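Beta-glucosidase from Chaetomella raphigera probably hydrolyses terminal, non-reducing beta-D-glucosyl residues with release of beta-D-glucose, as a family 3 glycoside hydrolase of cellulose breakdown. Local coordinates of one contact, PDB 6JXG (chain A, 1.90 Å), residues F390-A395 and G508-N513, beside the matching contact of the related beta-d-glucoside glucohydrolase from Hypocrea jecorina, PDB 3ZYZ (chain B, 2.10 Å), residues Y389-A394 and S507-N512. Both blocks share one frame: the second was fitted to the first on N, CA, C and O of the twelve residues, RMSD 0.31 Å. Numbering follows each deposited sequence.

Structure 1 (6JXG); sequences FPYLVA and GQESGN.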
loop_
_atom_site.group_PDB
_atom_site.type_symbol
_atom_site.label_atom_id
_atom_site.label_comp_id
_atom_site.label_asym_id
_atom_site.label_seq_id
_atom_site.Cartn_x
_atom_site.Cartn_y
_atom_site.Cartn_z
ATOM N N PHE A 390 -0.455 8.292 -17.092
ATOM C CA PHE A 390 0.190 9.491 -16.638
ATOM C C PHE A 390 -0.319 10.671 -17.456
ATOM O O PHE A 390 -0.347 10.565 -18.693
ATOM C CB PHE A 390 1.697 9.436 -16.876
ATOM C CG PHE A 390 2.420 8.371 -16.085
ATOM C CD1 PHE A 390 2.790 8.614 -14.813
ATOM C CD2 PHE A 390 2.758 7.141 -16.669
ATOM C CE1 PHE A 390 3.518 7.682 -14.086
ATOM C CE2 PHE A 390 3.479 6.204 -15.969
ATOM C CZ PHE A 390 3.844 6.468 -14.666
ATOM N N PRO A 391 -0.717 11.782 -16.793
ATOM C CA PRO A 391 -0.984 13.009 -17.592
ATOM C C PRO A 391 0.324 13.634 -18.108
ATOM O O PRO A 391 0.304 14.382 -19.067
ATOM C CB PRO A 391 -1.665 13.970 -16.602
ATOM C CG PRO A 391 -1.248 13.475 -15.253
ATOM C CD PRO A 391 -0.896 12.008 -15.358
ATOM N N TYR A 392 1.426 13.277 -17.484
ATOM C CA TYR A 392 2.799 13.695 -17.837
ATOM C C TYR A 392 3.646 12.878 -16.860
ATOM O O TYR A 392 3.104 12.279 -15.926
ATOM C CB TYR A 392 2.999 15.207 -17.618
ATOM C CG TYR A 392 2.794 15.686 -16.222
ATOM C CD1 TYR A 392 3.822 15.644 -15.277
ATOM C CD2 TYR A 392 1.553 16.161 -15.794
ATOM C CE1 TYR A 392 3.627 16.042 -13.972
ATOM C CE2 TYR A 392 1.360 16.591 -14.484
ATOM C CZ TYR A 392 2.406 16.493 -13.560
ATOM O OH TYR A 392 2.208 16.919 -12.228
ATOM N N LEU A 393 4.933 12.752 -17.104
ATOM C CA LEU A 393 5.809 12.080 -16.111
ATOM C C LEU A 393 7.089 12.887 -16.089
ATOM O O LEU A 393 7.792 12.954 -17.116
ATOM C CB LEU A 393 6.072 10.619 -16.492
ATOM C CG LEU A 393 7.147 9.903 -15.643
ATOM C CD1 LEU A 393 6.761 9.929 -14.179
ATOM C CD2 LEU A 393 7.357 8.484 -16.144
ATOM N N VAL A 394 7.362 13.559 -14.976
ATOM C CA VAL A 394 8.642 14.254 -14.821
ATOM C C VAL A 394 9.790 13.212 -14.591
ATOM O O VAL A 394 9.887 12.609 -13.532
ATOM C CB VAL A 394 8.636 15.269 -13.676
ATOM C CG1 VAL A 394 9.986 15.995 -13.653
ATOM C CG2 VAL A 394 7.497 16.244 -13.795
ATOM N N ALA A 395 10.588 12.970 -15.622
ATOM C CA ALA A 395 11.726 12.088 -15.476
ATOM C C ALA A 395 12.878 12.781 -14.757
ATOM O O ALA A 395 12.959 13.986 -14.759
ATOM C CB ALA A 395 12.191 11.599 -16.824
ATOM N N GLY A 508 5.085 7.864 -9.215
ATOM C CA GLY A 508 4.057 8.541 -9.966
ATOM C C GLY A 508 4.562 9.729 -10.752
ATOM O O GLY A 508 5.793 9.938 -10.910
ATOM N N GLN A 509 3.609 10.570 -11.172
ATOM C CA GLN A 509 3.865 11.609 -12.183
ATOM C C GLN A 509 4.902 12.646 -11.821
ATOM O O GLN A 509 5.612 13.177 -12.731
ATOM C CB GLN A 509 2.565 12.313 -12.598
ATOM C CG GLN A 509 1.911 13.176 -11.487
ATOM C CD GLN A 509 0.496 13.573 -11.841
ATOM O OE1 GLN A 509 -0.298 12.743 -12.289
ATOM N NE2 GLN A 509 0.174 14.847 -11.668
ATOM N N GLU A 510 4.963 12.963 -10.529
ATOM C CA GLU A 510 5.928 13.953 -10.066
ATOM C C GLU A 510 7.309 13.410 -9.646
ATOM O O GLU A 510 8.163 14.185 -9.195
ATOM C CB GLU A 510 5.306 14.805 -8.950
ATOM C CG GLU A 510 4.316 15.818 -9.529
ATOM C CD GLU A 510 4.913 17.079 -10.106
ATOM O OE1 GLU A 510 5.964 17.595 -9.579
ATOM O OE2 GLU A 510 4.320 17.572 -11.095
ATOM N N SER A 511 7.555 12.136 -9.924
ATOM C CA SER A 511 8.792 11.429 -9.534
ATOM C C SER A 511 10.073 12.292 -9.609
ATOM O O SER A 511 10.758 12.511 -8.601
ATOM C CB SER A 511 8.962 10.153 -10.411
ATOM O OG SER A 511 10.154 9.452 -10.091
ATOM N N GLY A 512 10.419 12.721 -10.807
ATOM C CA GLY A 512 11.668 13.422 -11.042
ATOM C C GLY A 512 11.745 14.766 -10.320
ATOM O O GLY A 512 12.859 15.194 -9.927
ATOM N N ASN A 513 10.604 15.425 -10.091
ATOM C CA ASN A 513 10.606 16.635 -9.216
ATOM C C ASN A 513 10.913 16.332 -7.748
ATOM O O ASN A 513 11.794 16.981 -7.097
ATOM C CB ASN A 513 9.316 17.437 -9.360
ATOM C CG ASN A 513 9.309 18.261 -10.634
ATOM O OD1 ASN A 513 10.368 18.670 -11.119
ATOM N ND2 ASN A 513 8.144 18.560 -11.132
#
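Two backbone hydrogen bonds tie the loop 390-395 to the segment 508-513: Val394 N donates to Gln509 O (2.9 Å), and Gly512 N donates to Val394 O. Both segments belong to the C-terminal family 3 domain, where the loop leading into helix 396-406 meets the first turn of helix 511-519. Gly508, at positive phi (73°), presents its carbonyl O to CD1 of Leu393 at 3.4 Å. With CG anti to the backbone N (chi1 171°), Leu393 also brings its other branch, CD2, over one face of the Phe390 ring, 4.3 Å from CZ, while Phe390 CE1 comes within 4.0 Å of Gly508 C. Tyr392 lays a ring face against CB of Gln509, whose OE1 is hydrogen-bonded to Ala71 N. The hydroxyl OH of Tyr392 donates to Glu510 OE2 at 2.5 Å. Asn513 ND2 holds the other oxygen, Glu510 OE1, at 2.8 Å, so both carboxylate oxygens are engaged, which should restrain the group's rotation. The methyls of Val394 cross the Asn513 side chain at about a right angle, CG1 against OD1 and CG2 against ND2.

Structure 2 (3ZYZ); sequences YPYFVA and SQESGN.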
loop_
_atom_site.group_PDB
_atom_site.type_symbol
_atom_site.label_atom_id
_atom_site.label_comp_id
_atom_site.label_asym_id
_atom_site.label_seq_id
_atom_site.Cartn_x
_atom_site.Cartn_y
_atom_site.Cartn_z
ATOM N N TYR B 389 -0.694 8.253 -17.090
ATOM C CA TYR B 389 -0.031 9.487 -16.674
ATOM C C TYR B 389 -0.472 10.647 -17.557
ATOM O O TYR B 389 -0.469 10.527 -18.780
ATOM C CB TYR B 389 1.484 9.340 -16.775
ATOM C CG TYR B 389 2.052 8.320 -15.832
ATOM C CD1 TYR B 389 1.926 8.474 -14.443
ATOM C CD2 TYR B 389 2.723 7.207 -16.317
ATOM C CE1 TYR B 389 2.441 7.535 -13.581
ATOM C CE2 TYR B 389 3.251 6.273 -15.465
ATOM C CZ TYR B 389 3.108 6.443 -14.102
ATOM O OH TYR B 389 3.634 5.512 -13.263
ATOM N N PRO B 390 -0.868 11.768 -16.948
ATOM C CA PRO B 390 -1.159 12.944 -17.774
ATOM C C PRO B 390 0.128 13.591 -18.250
ATOM O O PRO B 390 0.145 14.245 -19.283
ATOM C CB PRO B 390 -1.880 13.883 -16.818
ATOM C CG PRO B 390 -1.465 13.416 -15.434
ATOM C CD PRO B 390 -1.298 11.939 -15.548
ATOM N N TYR B 391 1.177 13.429 -17.451
ATOM C CA TYR B 391 2.540 13.803 -17.788
ATOM C C TYR B 391 3.404 12.924 -16.892
ATOM O O TYR B 391 2.879 12.194 -16.042
ATOM C CB TYR B 391 2.793 15.291 -17.499
ATOM C CG TYR B 391 2.641 15.664 -16.034
ATOM C CD1 TYR B 391 1.391 15.990 -15.508
ATOM C CD2 TYR B 391 3.745 15.686 -15.180
ATOM C CE1 TYR B 391 1.237 16.320 -14.177
ATOM C CE2 TYR B 391 3.602 16.021 -13.835
ATOM C CZ TYR B 391 2.339 16.337 -13.345
ATOM O OH TYR B 391 2.179 16.670 -12.021
ATOM N N PHE B 392 4.716 12.986 -17.067
ATOM C CA PHE B 392 5.627 12.298 -16.171
ATOM C C PHE B 392 6.968 13.016 -16.160
ATOM O O PHE B 392 7.591 13.209 -17.212
ATOM C CB PHE B 392 5.788 10.854 -16.620
ATOM C CG PHE B 392 6.413 9.941 -15.591
ATOM C CD1 PHE B 392 7.765 10.048 -15.263
ATOM C CD2 PHE B 392 5.655 8.928 -14.999
ATOM C CE1 PHE B 392 8.342 9.192 -14.357
ATOM C CE2 PHE B 392 6.226 8.050 -14.080
ATOM C CZ PHE B 392 7.571 8.179 -13.756
ATOM N N VAL B 393 7.409 13.419 -14.974
ATOM C CA VAL B 393 8.701 14.083 -14.829
ATOM C C VAL B 393 9.818 13.067 -14.519
ATOM O O VAL B 393 9.939 12.583 -13.397
ATOM C CB VAL B 393 8.648 15.202 -13.764
ATOM C CG1 VAL B 393 9.948 15.988 -13.744
ATOM C CG2 VAL B 393 7.475 16.148 -14.045
ATOM N N ALA B 394 10.630 12.755 -15.528
ATOM C CA ALA B 394 11.757 11.836 -15.374
ATOM C C ALA B 394 12.841 12.392 -14.451
ATOM O O ALA B 394 13.090 13.602 -14.439
ATOM C CB ALA B 394 12.352 11.491 -16.732
ATOM N N SER B 507 4.802 8.133 -8.897
ATOM C CA SER B 507 3.966 8.481 -10.041
ATOM C C SER B 507 4.567 9.601 -10.917
ATOM O O SER B 507 5.782 9.643 -11.138
ATOM C CB SER B 507 2.558 8.852 -9.604
ATOM O OG SER B 507 1.710 8.765 -10.726
ATOM N N GLN B 508 3.706 10.510 -11.379
ATOM C CA GLN B 508 4.046 11.547 -12.348
ATOM C C GLN B 508 5.088 12.588 -11.909
ATOM O O GLN B 508 5.736 13.224 -12.767
ATOM C CB GLN B 508 2.765 12.258 -12.791
ATOM C CG GLN B 508 1.927 12.787 -11.630
ATOM C CD GLN B 508 0.536 13.209 -12.056
ATOM O OE1 GLN B 508 -0.236 12.409 -12.596
ATOM N NE2 GLN B 508 0.212 14.471 -11.824
ATOM N N GLU B 509 5.219 12.788 -10.598
ATOM C CA GLU B 509 6.137 13.789 -10.043
ATOM C C GLU B 509 7.521 13.233 -9.650
ATOM O O GLU B 509 8.310 13.918 -8.991
ATOM C CB GLU B 509 5.487 14.508 -8.849
ATOM C CG GLU B 509 4.405 15.523 -9.256
ATOM C CD GLU B 509 4.964 16.770 -9.937
ATOM O OE1 GLU B 509 6.084 17.207 -9.590
ATOM O OE2 GLU B 509 4.267 17.333 -10.807
ATOM N N SER B 510 7.804 11.999 -10.059
ATOM C CA SER B 510 9.118 11.368 -9.861
ATOM C C SER B 510 10.311 12.335 -9.758
ATOM O O SER B 510 10.928 12.456 -8.699
ATOM C CB SER B 510 9.393 10.353 -10.968
ATOM O OG SER B 510 10.553 9.609 -10.664
ATOM N N GLY B 511 10.619 13.024 -10.855
ATOM C CA GLY B 511 11.843 13.826 -10.947
ATOM C C GLY B 511 11.905 15.034 -10.024
ATOM O O GLY B 511 12.938 15.308 -9.418
ATOM N N ASN B 512 10.794 15.759 -9.934
ATOM C CA ASN B 512 10.706 16.957 -9.113
ATOM C C ASN B 512 10.890 16.640 -7.647
ATOM O O ASN B 512 11.658 17.299 -6.958
ATOM C CB ASN B 512 9.358 17.664 -9.314
ATOM C CG ASN B 512 9.245 18.355 -10.649
ATOM O OD1 ASN B 512 10.241 18.753 -11.241
ATOM N ND2 ASN B 512 8.012 18.528 -11.122
#
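The loop 389-394 is joined to the segment 507-512 by two backbone hydrogen bonds, from Val393 N to Gln508 O (2.8 Å) and from Gly511 N to Val393 O. Ser507 has positive phi (51°) and directs its carbonyl O at the Phe392 ring, 3.4 Å from CE2. With CG anti to the backbone N (chi1 -165°), Phe392 also brings CD2 over one face of the Tyr389 ring, 3.7 Å from CZ. Tyr389 CE1 lies 4.0 Å from Ser507 C, and the hydroxyl OG of Ser507 stands at the edge of the same ring, 3.2 Å from CE1, while hydrogen-bonding to Ala74 O. Tyr391 lays a ring face against CB of Gln508, whose OE1 is hydrogen-bonded to Ala74 N. The hydroxyl OH of Tyr391 donates to Glu509 OE2 at 2.5 Å. Asn512 ND2 holds Glu509 OE1 at 2.8 Å; with both oxygens engaged, the carboxylate should be restrained in its rotation. The methyls of Val393 cross the Asn512 side chain at about a right angle, CG1 against OD1 and CG2 against ND2.

Comparison
The three exchanges sit on a shared backbone: the comparable CA atoms coincide within the error, and Tyr392(A), Val394(A), Gln509(A), Glu510(A), Ser511(A) and Asn513(A) keep their places in the counterparts. The bond from Tyr392(A) OH to Glu510(A) OE2 recurs as Tyr391(B) OH to Glu509(B) OE2.

From Leu393(A) to Phe392(B), CG stays in place within the error. The methyls CD1 and CD2 of Leu393(A) go, and CD2, CE1, CE2 and CZ of Phe392(B) come without a counterpart, so a flat ring stands in place of two methyls. The touch on the carbonyl O of Gly508(A) or Ser507(B) is kept, as is that on the ring of Phe390(A) or Tyr389(B).

Phe390(A) and Tyr389(B) share chi1 at -65°. Their CD2 and CE2 atoms keep their places within the error, whereas CE1 and CZ lie 1.2 and 0.9 Å apart after superposition; the CE1 side of the ring swings, perhaps in answer to the new phenyl group and the serine. Tyr389(B) adds a hydroxyl OH that Phe390(A) lacks.

Phi is positive at Gly508(A) and Ser507(B) alike, though only the latter carries a side chain. Its CB and OG are additions; OG, hydrogen-bonded to Ala74(B) O, makes a new contact with Tyr389(B) CE1 at 3.2 Å.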